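Local coordinates for protein carbamate kinase (Aeropyrum pernix, PDB 2E9Y) that probably catalyses the reversible transfer of a phosphate group between ATP and carbamate, at residues A[108-113]-A[186-191]; A[6-11]-A[50-55]; A[38-43]-A[99-104]. All blocks are in the same frame, centred on the assembly; numbering follows the deposited sequence.

The three contacts lie close together in the amino acid kinase fold. Contacts 1 and 2 are parallel strand pairings in the same central sheet. Strands 48-52 and 188-191 are neighbours there, and the centres of these contacts are about 11 Å apart. Contact 3 joins helices 25-44 and 78-103, which pack on one side of that sheet. Its centre is about 13 Å from that of contact 1 and 16 Å from that of contact 2. Along the chain the segments of contacts 2 and 3 alternate, and contact 1 follows both. Sheet and helix layer are therefore tied together by interleaved connections. Contacts 1 and 3 also touch the second subunit.

Contact 1 (A[108-113]-A[186-191]); sequences VLVPVV and SPAVVA
Segments 108-113 and 186-191 meet as parallel chains in the central sheet of the amino acid kinase fold. The approach begins before regular pairing. Leu109 O lies 3.2 Å from Ser186 OG. That hydroxyl is anti to its backbone N, and Ala188 O is also within its reach. One proton thus has two carbonyls to choose from.

Val110 follows and packs on the other chain with both branches. Val110 CG1 is anti to the backbone N and sits 3.4 Å from Ala188 O. It also meets Val190 CG2, the two side chains crossing obliquely. CG2 meets Ala188 CB.

Pro111 lays its ring against Val189, with CG 3.8 Å from Val189 CG2. The two side chains cross at about a right angle. Pro111 O accepts a straight bond from Val190 N at 3.0 Å, nearly along the C=O axis.

Val112 is paired with Val190. Their side chains lie side by side and point the same way. This face is covered by helix 78-103, where Lys94 touches Val112 and Leu97 touches Ala188. Ile114 of the second subunit also packs on Val112.

Val113 is on the opposite face, on the side of helix 176-185, where Ile179 touches both it and Ala191. Val113 CB is 4.0 Å from Ala191 CB, and its CG2 meets Val189 CG1. Val190 O closes the pairing. It takes the N-H of Val113 at 2.8 Å and 169°, and the CA-H of Val112 approaches it with CA 3.3 Å away.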
ATOM      1  N   VAL A 108      12.407 -10.879 -12.736  1.00 36.86           N
ATOM      2  CA  VAL A 108      11.105 -10.268 -12.972  1.00 34.41           C
ATOM      3  C   VAL A 108      10.649  -9.478 -11.752  1.00 31.68           C
ATOM      4  O   VAL A 108      10.999  -9.807 -10.617  1.00 30.25           O
ATOM      5  CB  VAL A 108      10.032 -11.330 -13.285  1.00 34.61           C
ATOM      6  CG1 VAL A 108      10.411 -12.105 -14.535  1.00 36.89           C
ATOM      7  CG2 VAL A 108       9.875 -12.270 -12.105  1.00 35.55           C
ATOM      8  N   LEU A 109       9.876  -8.426 -11.992  1.00 28.99           N
ATOM      9  CA  LEU A 109       9.364  -7.609 -10.903  1.00 25.64           C
ATOM     10  C   LEU A 109       7.917  -8.018 -10.662  1.00 22.63           C
ATOM     11  O   LEU A 109       7.170  -8.269 -11.604  1.00 23.81           O
ATOM     12  CB  LEU A 109       9.458  -6.116 -11.256  1.00 26.52           C
ATOM     13  CG  LEU A 109      10.873  -5.514 -11.287  1.00 28.06           C
ATOM     14  CD1 LEU A 109      10.816  -4.056 -11.734  1.00 27.71           C
ATOM     15  CD2 LEU A 109      11.505  -5.611  -9.906  1.00 28.25           C
ATOM     16  N   VAL A 110       7.540  -8.101  -9.395  1.00 19.76           N
ATOM     17  CA  VAL A 110       6.191  -8.488  -9.007  1.00 18.57           C
ATOM     18  C   VAL A 110       5.411  -7.276  -8.515  1.00 18.33           C
ATOM     19  O   VAL A 110       5.715  -6.721  -7.460  1.00 17.80           O
ATOM     20  CB  VAL A 110       6.230  -9.532  -7.873  1.00 18.17           C
ATOM     21  CG1 VAL A 110       4.817  -9.834  -7.385  1.00 17.99           C
ATOM     22  CG2 VAL A 110       6.910 -10.794  -8.363  1.00 18.40           C
ATOM     23  N   PRO A 111       4.398  -6.845  -9.274  1.00 17.58           N
ATOM     24  CA  PRO A 111       3.624  -5.682  -8.829  1.00 17.71           C
ATOM     25  C   PRO A 111       2.622  -6.037  -7.738  1.00 17.29           C
ATOM     26  O   PRO A 111       2.177  -7.183  -7.644  1.00 16.10           O
ATOM     27  CB  PRO A 111       2.921  -5.235 -10.103  1.00 19.93           C
ATOM     28  CG  PRO A 111       2.637  -6.561 -10.783  1.00 19.01           C
ATOM     29  CD  PRO A 111       3.957  -7.296 -10.608  1.00 18.64           C
ATOM     30  N   VAL A 112       2.288  -5.047  -6.915  1.00 15.99           N
ATOM     31  CA  VAL A 112       1.291  -5.202  -5.858  1.00 15.59           C
ATOM     32  C   VAL A 112       0.211  -4.194  -6.243  1.00 13.60           C
ATOM     33  O   VAL A 112       0.459  -2.986  -6.277  1.00 15.16           O
ATOM     34  CB  VAL A 112       1.857  -4.853  -4.459  1.00 15.82           C
ATOM     35  CG1 VAL A 112       0.744  -4.869  -3.423  1.00 14.32           C
ATOM     36  CG2 VAL A 112       2.932  -5.854  -4.067  1.00 15.00           C
ATOM     37  N   VAL A 113      -0.983  -4.679  -6.558  1.00 13.45           N
ATOM     38  CA  VAL A 113      -2.048  -3.776  -6.970  1.00 14.03           C
ATOM     39  C   VAL A 113      -2.972  -3.405  -5.818  1.00 13.96           C
ATOM     40  O   VAL A 113      -3.599  -4.277  -5.215  1.00 12.80           O
ATOM     41  CB  VAL A 113      -2.903  -4.393  -8.102  1.00 15.91           C
ATOM     42  CG1 VAL A 113      -3.913  -3.366  -8.613  1.00 16.42           C
ATOM     43  CG2 VAL A 113      -2.005  -4.869  -9.239  1.00 17.35           C
ATOM     44  N   SER A 186       3.460  -9.232 -16.166  1.00 28.35           N
ATOM     45  CA  SER A 186       4.206 -10.113 -15.273  1.00 26.85           C
ATOM     46  C   SER A 186       3.466 -11.409 -14.959  1.00 27.04           C
ATOM     47  O   SER A 186       2.241 -11.416 -14.824  1.00 26.16           O
ATOM     48  CB  SER A 186       4.526  -9.394 -13.960  1.00 28.10           C
ATOM     49  OG  SER A 186       5.213 -10.262 -13.065  1.00 27.86           O
ATOM     50  N   PRO A 187       4.208 -12.523 -14.835  1.00 25.50           N
ATOM     51  CA  PRO A 187       3.653 -13.846 -14.536  1.00 25.98           C
ATOM     52  C   PRO A 187       3.202 -13.999 -13.084  1.00 24.43           C
ATOM     53  O   PRO A 187       2.537 -14.971 -12.732  1.00 24.23           O
ATOM     54  CB  PRO A 187       4.802 -14.786 -14.889  1.00 27.05           C
ATOM     55  CG  PRO A 187       6.006 -13.973 -14.515  1.00 27.46           C
ATOM     56  CD  PRO A 187       5.658 -12.615 -15.093  1.00 27.53           C
ATOM     57  N   ALA A 188       3.575 -13.035 -12.245  1.00 23.75           N
ATOM     58  CA  ALA A 188       3.197 -13.051 -10.835  1.00 21.10           C
ATOM     59  C   ALA A 188       2.753 -11.653 -10.421  1.00 19.16           C
ATOM     60  O   ALA A 188       3.537 -10.703 -10.459  1.00 18.72           O
ATOM     61  CB  ALA A 188       4.369 -13.506  -9.975  1.00 22.50           C
ATOM     62  N   VAL A 189       1.488 -11.542 -10.030  1.00 17.86           N
ATOM     63  CA  VAL A 189       0.902 -10.271  -9.613  1.00 18.30           C
ATOM     64  C   VAL A 189       0.202 -10.475  -8.275  1.00 17.94           C
ATOM     65  O   VAL A 189      -0.540 -11.441  -8.110  1.00 18.80           O
ATOM     66  CB  VAL A 189      -0.153  -9.780 -10.638  1.00 18.13           C
ATOM     67  CG1 VAL A 189      -0.854  -8.528 -10.118  1.00 19.59           C
ATOM     68  CG2 VAL A 189       0.511  -9.501 -11.984  1.00 18.45           C
ATOM     69  N   VAL A 190       0.444  -9.576  -7.323  1.00 16.95           N
ATOM     70  CA  VAL A 190      -0.199  -9.668  -6.014  1.00 16.15           C
ATOM     71  C   VAL A 190      -1.333  -8.648  -5.999  1.00 14.69           C
ATOM     72  O   VAL A 190      -1.121  -7.480  -6.316  1.00 15.42           O
ATOM     73  CB  VAL A 190       0.786  -9.342  -4.864  1.00 16.21           C
ATOM     74  CG1 VAL A 190       0.051  -9.351  -3.521  1.00 13.44           C
ATOM     75  CG2 VAL A 190       1.910 -10.360  -4.845  1.00 15.91           C
ATOM     76  N   ALA A 191      -2.537  -9.089  -5.651  1.00 14.00           N
ATOM     77  CA  ALA A 191      -3.667  -8.172  -5.631  1.00 14.33           C
ATOM     78  C   ALA A 191      -4.784  -8.623  -4.704  1.00 14.53           C
ATOM     79  O   ALA A 191      -4.740  -9.713  -4.134  1.00 13.68           O
ATOM     80  CB  ALA A 191      -4.214  -7.991  -7.055  1.00 15.67           C
TER

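Contact 2 (A[6-11]-A[50-55]); sequences LAVIAL and VITHGN
Ile9 O is gripped twice by segment 50-55. Thr52 N donates a hydrogen bond to it at 2.9 Å and 163°, from above the carbonyl plane. The CA-H of Ile51 adds a weaker contact, with CA 3.4 Å from the oxygen. Ile9 N in turn donates to Val50 O. Bonds from Val50 N to Ala7 O and from Leu11 N to Thr52 O complete a ladder of four between two parallel strands. The axes of 6-10 and 50-52 come within 4.7 Å and are inclined by 15°.

Leu11 makes the tightest contact between two side-chain carbons. Its CG is anti to the carbonyl carbon, and its CD1 presses on Ile51 CG2 at 3.5 Å, closer than usual for two carbons. The side chains cross obliquely. Leu11 CB also rests 3.4 Å from Thr52 O. An alanine here removes CG and both methyls, and would probably loosen the packing on Ile51 and on Ile39 behind it.

Thr52 OG1 occupies the crowded position between backbone N and carbonyl carbon (chi1 68°). This places Thr52 OG1 3.1 Å from Ala10 CA. Its hydrogen-bond partner is Ser220 OG. At the far end, Leu6 CD1 meets Val50 CG2.

Strands 6-10 and 48-52 are linked through helix 25-44 in a beta-alpha-beta crossover. Ile39 of that helix packs on Ile51. Helix 216-226 covers the other face, touching Val8, Ala10 and Val50. In the sheet, strand 6-10 lies between strands 48-52 and 231-236, and strand 48-52 has strand 188-191 as its other neighbour.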
ATOM      1  N   LEU A   6      -3.803 -18.757 -17.070  1.00 28.96           N
ATOM      2  CA  LEU A   6      -3.888 -17.879 -15.909  1.00 26.75           C
ATOM      3  C   LEU A   6      -4.647 -18.497 -14.744  1.00 25.50           C
ATOM      4  O   LEU A   6      -5.715 -19.080 -14.920  1.00 24.67           O
ATOM      5  CB  LEU A   6      -4.558 -16.557 -16.297  1.00 26.86           C
ATOM      6  CG  LEU A   6      -4.832 -15.572 -15.153  1.00 26.35           C
ATOM      7  CD1 LEU A   6      -3.519 -15.143 -14.519  1.00 24.73           C
ATOM      8  CD2 LEU A   6      -5.583 -14.363 -15.692  1.00 28.70           C
ATOM      9  N   ALA A   7      -4.093 -18.355 -13.549  1.00 23.88           N
ATOM     10  CA  ALA A   7      -4.734 -18.889 -12.361  1.00 22.47           C
ATOM     11  C   ALA A   7      -4.736 -17.854 -11.246  1.00 21.41           C
ATOM     12  O   ALA A   7      -3.737 -17.172 -11.021  1.00 21.36           O
ATOM     13  CB  ALA A   7      -4.008 -20.140 -11.895  1.00 23.45           C
ATOM     14  N   VAL A   8      -5.871 -17.717 -10.572  1.00 19.05           N
ATOM     15  CA  VAL A   8      -5.955 -16.806  -9.437  1.00 19.01           C
ATOM     16  C   VAL A   8      -5.703 -17.737  -8.256  1.00 18.37           C
ATOM     17  O   VAL A   8      -6.419 -18.722  -8.073  1.00 18.09           O
ATOM     18  CB  VAL A   8      -7.353 -16.146  -9.320  1.00 17.07           C
ATOM     19  CG1 VAL A   8      -7.497 -15.464  -7.965  1.00 17.15           C
ATOM     20  CG2 VAL A   8      -7.527 -15.118 -10.428  1.00 18.37           C
ATOM     21  N   ILE A   9      -4.661 -17.447  -7.484  1.00 16.71           N
ATOM     22  CA  ILE A   9      -4.293 -18.278  -6.343  1.00 17.31           C
ATOM     23  C   ILE A   9      -4.536 -17.517  -5.047  1.00 18.14           C
ATOM     24  O   ILE A   9      -3.868 -16.524  -4.773  1.00 18.30           O
ATOM     25  CB  ILE A   9      -2.806 -18.682  -6.423  1.00 18.95           C
ATOM     26  CG1 ILE A   9      -2.554 -19.427  -7.739  1.00 20.86           C
ATOM     27  CG2 ILE A   9      -2.427 -19.554  -5.232  1.00 18.67           C
ATOM     28  CD1 ILE A   9      -1.096 -19.668  -8.059  1.00 20.95           C
ATOM     29  N   ALA A  10      -5.495 -17.996  -4.267  1.00 15.75           N
ATOM     30  CA  ALA A  10      -5.850 -17.371  -3.001  1.00 17.63           C
ATOM     31  C   ALA A  10      -5.097 -17.996  -1.827  1.00 17.09           C
ATOM     32  O   ALA A  10      -5.379 -19.124  -1.424  1.00 17.29           O
ATOM     33  CB  ALA A  10      -7.358 -17.480  -2.779  1.00 17.30           C
ATOM     34  N   LEU A  11      -4.140 -17.248  -1.287  1.00 17.42           N
ATOM     35  CA  LEU A  11      -3.343 -17.708  -0.156  1.00 18.83           C
ATOM     36  C   LEU A  11      -4.085 -17.502   1.159  1.00 20.54           C
ATOM     37  O   LEU A  11      -4.959 -16.638   1.263  1.00 20.25           O
ATOM     38  CB  LEU A  11      -2.011 -16.950  -0.103  1.00 18.09           C
ATOM     39  CG  LEU A  11      -1.095 -17.082  -1.320  1.00 17.56           C
ATOM     40  CD1 LEU A  11       0.174 -16.248  -1.125  1.00 20.23           C
ATOM     41  CD2 LEU A  11      -0.739 -18.553  -1.513  1.00 19.55           C
ATOM     42  N   VAL A  50      -2.238 -14.514 -10.446  1.00 19.39           N
ATOM     43  CA  VAL A  50      -2.673 -13.325  -9.734  1.00 18.12           C
ATOM     44  C   VAL A  50      -2.840 -13.931  -8.351  1.00 17.56           C
ATOM     45  O   VAL A  50      -3.708 -14.783  -8.129  1.00 16.85           O
ATOM     46  CB  VAL A  50      -4.021 -12.790 -10.240  1.00 20.25           C
ATOM     47  CG1 VAL A  50      -4.482 -11.639  -9.348  1.00 20.50           C
ATOM     48  CG2 VAL A  50      -3.880 -12.299 -11.672  1.00 21.50           C
ATOM     49  N   ILE A  51      -1.976 -13.510  -7.437  1.00 16.13           N
ATOM     50  CA  ILE A  51      -1.959 -14.021  -6.077  1.00 16.06           C
ATOM     51  C   ILE A  51      -2.690 -13.111  -5.101  1.00 14.82           C
ATOM     52  O   ILE A  51      -2.363 -11.936  -4.985  1.00 14.75           O
ATOM     53  CB  ILE A  51      -0.501 -14.173  -5.594  1.00 17.95           C
ATOM     54  CG1 ILE A  51       0.276 -15.049  -6.582  1.00 20.42           C
ATOM     55  CG2 ILE A  51      -0.469 -14.748  -4.185  1.00 16.25           C
ATOM     56  CD1 ILE A  51       1.773 -15.020  -6.380  1.00 25.58           C
ATOM     57  N   THR A  52      -3.686 -13.654  -4.413  1.00 14.75           N
ATOM     58  CA  THR A  52      -4.427 -12.877  -3.427  1.00 15.43           C
ATOM     59  C   THR A  52      -4.096 -13.448  -2.053  1.00 16.55           C
ATOM     60  O   THR A  52      -3.445 -14.495  -1.947  1.00 16.76           O
ATOM     61  CB  THR A  52      -5.945 -12.963  -3.649  1.00 13.69           C
ATOM     62  OG1 THR A  52      -6.392 -14.291  -3.373  1.00 15.54           O
ATOM     63  CG2 THR A  52      -6.293 -12.602  -5.084  1.00 13.35           C
ATOM     64  N   HIS A  53      -4.547 -12.773  -1.003  1.00 15.18           N
ATOM     65  CA  HIS A  53      -4.268 -13.225   0.358  1.00 14.47           C
ATOM     66  C   HIS A  53      -5.219 -12.581   1.351  1.00 16.23           C
ATOM     67  O   HIS A  53      -5.899 -11.611   1.022  1.00 15.41           O
ATOM     68  CB  HIS A  53      -2.837 -12.850   0.737  1.00 13.82           C
ATOM     69  CG  HIS A  53      -2.570 -11.372   0.698  1.00 14.18           C
ATOM     70  ND1 HIS A  53      -2.898 -10.523   1.736  1.00 12.10           N
ATOM     71  CD2 HIS A  53      -2.007 -10.597  -0.258  1.00 11.83           C
ATOM     72  CE1 HIS A  53      -2.541  -9.291   1.421  1.00 12.98           C
ATOM     73  NE2 HIS A  53      -1.998  -9.306   0.216  1.00 16.22           N
ATOM     74  N   GLY A  54      -5.257 -13.122   2.568  1.00 14.40           N
ATOM     75  CA  GLY A  54      -6.106 -12.561   3.604  1.00 14.69           C
ATOM     76  C   GLY A  54      -5.318 -11.522   4.392  1.00 15.36           C
ATOM     77  O   GLY A  54      -4.156 -11.257   4.077  1.00 16.93           O
ATOM     78  N   ASN A  55      -5.928 -10.937   5.416  1.00 13.95           N
ATOM     79  CA  ASN A  55      -5.235  -9.925   6.220  1.00 14.36           C
ATOM     80  C   ASN A  55      -5.791  -9.866   7.644  1.00 14.21           C
ATOM     81  O   ASN A  55      -5.627  -8.864   8.335  1.00 13.05           O
ATOM     82  CB  ASN A  55      -5.388  -8.546   5.565  1.00 13.88           C
ATOM     83  CG  ASN A  55      -6.804  -8.009   5.674  1.00 14.04           C
ATOM     84  OD1 ASN A  55      -7.736  -8.754   5.987  1.00 14.62           O
ATOM     85  ND2 ASN A  55      -6.977  -6.717   5.411  1.00 12.98           N
TER

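Contact 3 (A[38-43]-A[99-104]); sequences IIADVL and EELRRR
Ala40 is the residue most buried by this contact. Its CB points at the helix opposite and sits over the centre of one face of the Arg104 guanidinium, 3.4 Å from CZ. The same methyl touches Glu100 CG at 3.7 Å and Leu101 CD2 at 4.0 Å. A small side chain at this point lets a flat charged group lie close to helix 25-44.

Arg104 reaches there with an extended chain from CG to NE. Its guanidinium grips Asp41 end-on, both terminal nitrogens going to one oxygen. Arg104 NH1 is 2.9 Å and Arg104 NH2 3.1 Å from Asp41 OD1. The oxygen lies near the guanidinium plane but is met from above its own carboxylate plane, and the two planes are turned 35° apart. On another edge, Arg104 NE donates to Glu100 OE2 at 2.8 Å and 161°, and that oxygen accepts with its anti lone pair. Two carboxylates hold the rotation of the group.

This is a helix-helix crossing in the layer on one side of the sheet. The axes of 38-43 and 99-103 come within 9.8 Å and cross at -55°. A salt-bridge network runs over it: Arg103 joins Glu99, and more weakly Glu100, so Glu100 links the two arginines. The bound positive charges would probably keep Asp41 and Glu100 ionised.

Leu101 fills the apolar side. Leu101 CD1 meets Leu43 CD2 at 4.0 Å, the side chains crossing at about a right angle. Leu101 also packs on Val108, and Leu43 on Ser49 of strand 48-52.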
ATOM      1  N   ILE A  38       7.320 -22.055  -3.043  1.00 26.67           N
ATOM      2  CA  ILE A  38       6.284 -22.882  -3.653  1.00 27.51           C
ATOM      3  C   ILE A  38       5.644 -22.196  -4.862  1.00 27.27           C
ATOM      4  O   ILE A  38       5.379 -22.839  -5.878  1.00 26.79           O
ATOM      5  CB  ILE A  38       5.201 -23.237  -2.611  1.00 28.35           C
ATOM      6  CG1 ILE A  38       5.801 -24.175  -1.560  1.00 27.45           C
ATOM      7  CG2 ILE A  38       3.999 -23.886  -3.289  1.00 29.41           C
ATOM      8  CD1 ILE A  38       4.918 -24.407  -0.363  1.00 28.60           C
ATOM      9  N   ILE A  39       5.397 -20.894  -4.762  1.00 25.81           N
ATOM     10  CA  ILE A  39       4.804 -20.169  -5.882  1.00 25.04           C
ATOM     11  C   ILE A  39       5.770 -20.161  -7.064  1.00 25.23           C
ATOM     12  O   ILE A  39       5.351 -20.229  -8.220  1.00 24.95           O
ATOM     13  CB  ILE A  39       4.462 -18.713  -5.497  1.00 23.88           C
ATOM     14  CG1 ILE A  39       3.285 -18.706  -4.520  1.00 24.00           C
ATOM     15  CG2 ILE A  39       4.130 -17.902  -6.744  1.00 24.91           C
ATOM     16  CD1 ILE A  39       2.974 -17.337  -3.944  1.00 24.20           C
ATOM     17  N   ALA A  40       7.065 -20.078  -6.766  1.00 25.56           N
ATOM     18  CA  ALA A  40       8.085 -20.074  -7.808  1.00 27.42           C
ATOM     19  C   ALA A  40       8.021 -21.386  -8.581  1.00 27.54           C
ATOM     20  O   ALA A  40       8.244 -21.414  -9.792  1.00 26.99           O
ATOM     21  CB  ALA A  40       9.467 -19.893  -7.192  1.00 29.21           C
ATOM     22  N   ASP A  41       7.721 -22.471  -7.875  1.00 28.04           N
ATOM     23  CA  ASP A  41       7.615 -23.773  -8.518  1.00 30.05           C
ATOM     24  C   ASP A  41       6.470 -23.729  -9.520  1.00 30.52           C
ATOM     25  O   ASP A  41       6.614 -24.154 -10.667  1.00 31.83           O
ATOM     26  CB  ASP A  41       7.361 -24.876  -7.480  1.00 30.46           C
ATOM     27  CG  ASP A  41       8.545 -25.091  -6.551  1.00 30.66           C
ATOM     28  OD1 ASP A  41       9.691 -24.850  -6.985  1.00 32.80           O
ATOM     29  OD2 ASP A  41       8.335 -25.515  -5.395  1.00 30.19           O
ATOM     30  N   VAL A  42       5.334 -23.195  -9.082  1.00 29.08           N
ATOM     31  CA  VAL A  42       4.155 -23.087  -9.929  1.00 27.79           C
ATOM     32  C   VAL A  42       4.441 -22.288 -11.198  1.00 28.32           C
ATOM     33  O   VAL A  42       3.998 -22.662 -12.286  1.00 28.58           O
ATOM     34  CB  VAL A  42       2.993 -22.429  -9.159  1.00 26.95           C
ATOM     35  CG1 VAL A  42       1.851 -22.103 -10.104  1.00 25.46           C
ATOM     36  CG2 VAL A  42       2.521 -23.362  -8.056  1.00 27.40           C
ATOM     37  N   LEU A  43       5.173 -21.185 -11.059  1.00 26.54           N
ATOM     38  CA  LEU A  43       5.526 -20.355 -12.207  1.00 28.43           C
ATOM     39  C   LEU A  43       6.462 -21.133 -13.127  1.00 29.35           C
ATOM     40  O   LEU A  43       6.447 -20.953 -14.345  1.00 28.72           O
ATOM     41  CB  LEU A  43       6.216 -19.063 -11.750  1.00 28.87           C
ATOM     42  CG  LEU A  43       5.333 -17.886 -11.317  1.00 29.88           C
ATOM     43  CD1 LEU A  43       4.330 -18.327 -10.270  1.00 30.62           C
ATOM     44  CD2 LEU A  43       6.218 -16.774 -10.780  1.00 29.47           C
ATOM     45  N   GLU A  99      13.068 -12.306  -5.092  1.00 25.04           N
ATOM     46  CA  GLU A  99      14.365 -12.831  -4.676  1.00 26.91           C
ATOM     47  C   GLU A  99      14.511 -14.299  -5.069  1.00 28.89           C
ATOM     48  O   GLU A  99      15.572 -14.725  -5.537  1.00 27.83           O
ATOM     49  CB  GLU A  99      14.527 -12.687  -3.165  1.00 27.40           C
ATOM     50  CG  GLU A  99      15.865 -13.161  -2.629  1.00 31.07           C
ATOM     51  CD  GLU A  99      15.977 -12.968  -1.132  1.00 33.13           C
ATOM     52  OE1 GLU A  99      15.782 -11.825  -0.664  1.00 34.48           O
ATOM     53  OE2 GLU A  99      16.257 -13.957  -0.422  1.00 34.73           O
ATOM     54  N   GLU A 100      13.443 -15.069  -4.881  1.00 29.03           N
ATOM     55  CA  GLU A 100      13.462 -16.488  -5.213  1.00 32.05           C
ATOM     56  C   GLU A 100      13.617 -16.707  -6.712  1.00 32.83           C
ATOM     57  O   GLU A 100      14.449 -17.505  -7.144  1.00 33.69           O
ATOM     58  CB  GLU A 100      12.181 -17.168  -4.721  1.00 33.51           C
ATOM     59  CG  GLU A 100      12.131 -18.670  -4.974  1.00 35.68           C
ATOM     60  CD  GLU A 100      13.336 -19.402  -4.409  1.00 38.42           C
ATOM     61  OE1 GLU A 100      13.694 -19.145  -3.240  1.00 39.52           O
ATOM     62  OE2 GLU A 100      13.920 -20.240  -5.129  1.00 38.47           O
ATOM     63  N   LEU A 101      12.820 -15.997  -7.505  1.00 32.75           N
ATOM     64  CA  LEU A 101      12.885 -16.132  -8.954  1.00 33.32           C
ATOM     65  C   LEU A 101      14.269 -15.746  -9.464  1.00 35.82           C
ATOM     66  O   LEU A 101      14.788 -16.353 -10.401  1.00 36.46           O
ATOM     67  CB  LEU A 101      11.812 -15.258  -9.613  1.00 31.06           C
ATOM     68  CG  LEU A 101      10.371 -15.661  -9.284  1.00 29.91           C
ATOM     69  CD1 LEU A 101       9.400 -14.625  -9.826  1.00 28.44           C
ATOM     70  CD2 LEU A 101      10.078 -17.029  -9.877  1.00 30.05           C
ATOM     71  N   ARG A 102      14.860 -14.736  -8.835  1.00 37.20           N
ATOM     72  CA  ARG A 102      16.187 -14.257  -9.204  1.00 39.90           C
ATOM     73  C   ARG A 102      17.211 -15.347  -8.913  1.00 40.66           C
ATOM     74  O   ARG A 102      18.109 -15.609  -9.718  1.00 40.28           O
ATOM     75  CB  ARG A 102      16.518 -13.007  -8.391  1.00 41.88           C
ATOM     76  CG  ARG A 102      17.835 -12.343  -8.727  1.00 44.42           C
ATOM     77  CD  ARG A 102      18.134 -11.300  -7.673  1.00 46.84           C
ATOM     78  NE  ARG A 102      16.961 -10.468  -7.426  1.00 48.90           N
ATOM     79  CZ  ARG A 102      16.597 -10.022  -6.229  1.00 49.66           C
ATOM     80  NH1 ARG A 102      17.316 -10.322  -5.155  1.00 49.76           N
ATOM     81  NH2 ARG A 102      15.506  -9.282  -6.104  1.00 49.59           N
ATOM     82  N   ARG A 103      17.067 -15.978  -7.753  1.00 40.86           N
ATOM     83  CA  ARG A 103      17.961 -17.050  -7.339  1.00 42.40           C
ATOM     84  C   ARG A 103      17.900 -18.190  -8.355  1.00 42.50           C
ATOM     85  O   ARG A 103      18.826 -18.996  -8.457  1.00 42.58           O
ATOM     86  CB  ARG A 103      17.554 -17.558  -5.951  1.00 43.95           C
ATOM     87  CG  ARG A 103      18.408 -18.697  -5.420  1.00 45.90           C
ATOM     88  CD  ARG A 103      18.045 -19.048  -3.984  1.00 47.52           C
ATOM     89  NE  ARG A 103      18.235 -17.916  -3.078  1.00 48.88           N
ATOM     90  CZ  ARG A 103      17.249 -17.190  -2.556  1.00 49.96           C
ATOM     91  NH1 ARG A 103      15.984 -17.474  -2.841  1.00 50.24           N
ATOM     92  NH2 ARG A 103      17.529 -16.174  -1.751  1.00 48.92           N
ATOM     93  N   ARG A 104      16.806 -18.245  -9.110  1.00 41.27           N
ATOM     94  CA  ARG A 104      16.626 -19.280 -10.117  1.00 40.98           C
ATOM     95  C   ARG A 104      16.973 -18.768 -11.512  1.00 42.24           C
ATOM     96  O   ARG A 104      16.694 -19.427 -12.514  1.00 42.92           O
ATOM     97  CB  ARG A 104      15.185 -19.797 -10.089  1.00 38.76           C
ATOM     98  CG  ARG A 104      14.749 -20.311  -8.726  1.00 36.48           C
ATOM     99  CD  ARG A 104      13.416 -21.041  -8.796  1.00 34.62           C
ATOM    100  NE  ARG A 104      12.970 -21.477  -7.474  1.00 32.29           N
ATOM    101  CZ  ARG A 104      11.929 -22.275  -7.262  1.00 31.06           C
ATOM    102  NH1 ARG A 104      11.224 -22.731  -8.288  1.00 30.94           N
ATOM    103  NH2 ARG A 104      11.590 -22.613  -6.024  1.00 28.14           N
TER